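Local coordinates for protein transcriptional regulator, MerR-family (Cupriavidus metallidurans CH34, PDB 5GPE) that selectively recognises lead(II) as a MerR-family metalloregulator and probably binds DNA to activate transcription, at the interface of chains A and B. Coordinates in Å, arbitrary orientation; residue numbers count along the deposited sequence, not the author numbering. Chains: chain A/B, Transcriptional regulator, MerR-family.

The interface of chains A and B. Residues chain A 105, 109, 128; chain B 56-57.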
# COMPACT_ATOMS: atom_id res chain seq x y z
N GLU A 105 12.17 2.43 -14.32
CA GLU A 105 13.14 3.16 -13.49
C GLU A 105 14.09 2.18 -12.77
O GLU A 105 15.30 2.37 -12.74
CB GLU A 105 12.40 4.01 -12.46
CG GLU A 105 13.07 5.33 -12.15
CD GLU A 105 12.44 6.07 -10.99
OE1 GLU A 105 11.21 6.00 -10.81
OE2 GLU A 105 13.20 6.74 -10.26
N LEU A 109 18.14 1.40 -13.04
CA LEU A 109 18.98 1.30 -11.85
C LEU A 109 19.80 0.02 -11.86
O LEU A 109 21.02 0.07 -11.74
CB LEU A 109 18.14 1.38 -10.57
CG LEU A 109 18.90 1.49 -9.24
CD1 LEU A 109 19.72 2.78 -9.17
CD2 LEU A 109 17.94 1.41 -8.06
N LEU A 128 22.61 6.36 -6.40
CA LEU A 128 21.76 6.83 -5.29
C LEU A 128 22.45 7.87 -4.39
O LEU A 128 21.79 8.54 -3.61
CB LEU A 128 21.30 5.66 -4.43
CG LEU A 128 20.39 4.66 -5.14
CD1 LEU A 128 20.27 3.39 -4.31
CD2 LEU A 128 19.02 5.27 -5.42
N ALA B 56 11.93 7.37 -3.28
CA ALA B 56 11.34 7.71 -4.58
C ALA B 56 11.38 6.57 -5.60
O ALA B 56 10.66 6.60 -6.58
CB ALA B 56 12.04 8.92 -5.17
N LYS B 57 12.24 5.57 -5.37
CA LYS B 57 12.24 4.32 -6.15
C LYS B 57 11.48 3.18 -5.44
O LYS B 57 11.76 2.01 -5.68
CB LYS B 57 13.67 3.92 -6.52
CG LYS B 57 14.29 4.91 -7.51
CD LYS B 57 15.77 4.70 -7.70
CE LYS B 57 16.44 5.91 -8.36
NZ LYS B 57 15.92 6.18 -9.73
O HOH W 1 16.71 4.49 -11.66
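A:Glu105 and A:Leu109 on the long dimerisation helix 79-111 of one subunit receive B:Lys57, which follows helix 42-56 in the DNA-binding part of the other, in a mixed salt-bridge and apolar patch of the two-fold symmetric homodimer. The patch and its two-fold twin tie each DNA-binding part to the partner's coiled-coil helix, a route by which changes near the metal site could plausibly reach the DNA-binding region. Its polar centre is a charged hydrogen bond from B:Lys57 NZ to the carboxylate oxygen A:Glu105 OE2, 2.8 Å long. The ammonium meets that oxygen on its anti side, 23° out of the carboxylate plane, and the two side chains cross at about a right angle. A bend at the last torsion of the lysine (chi4 -62°) turns NZ back toward the glutamate, whose own chain runs extended beyond CG (chi2 -172°). Both leucines pack on one flank of the lysine chain, roughly opposite the carboxylate: CD lies 4.0 Å from A:Leu109 CD2, and CE lies 4.0 Å from A:Leu128 CD2. A:Leu128 belongs to the C-terminal helix 123-128, so one lysine touches two separate helices of the partner. A water-mediated link also joins the ammonium to the main chain of the same glutamate: water 1 lies 2.7 Å from B:Lys57 NZ and 2.8 Å from the main-chain carbonyl oxygen A:Glu105 O.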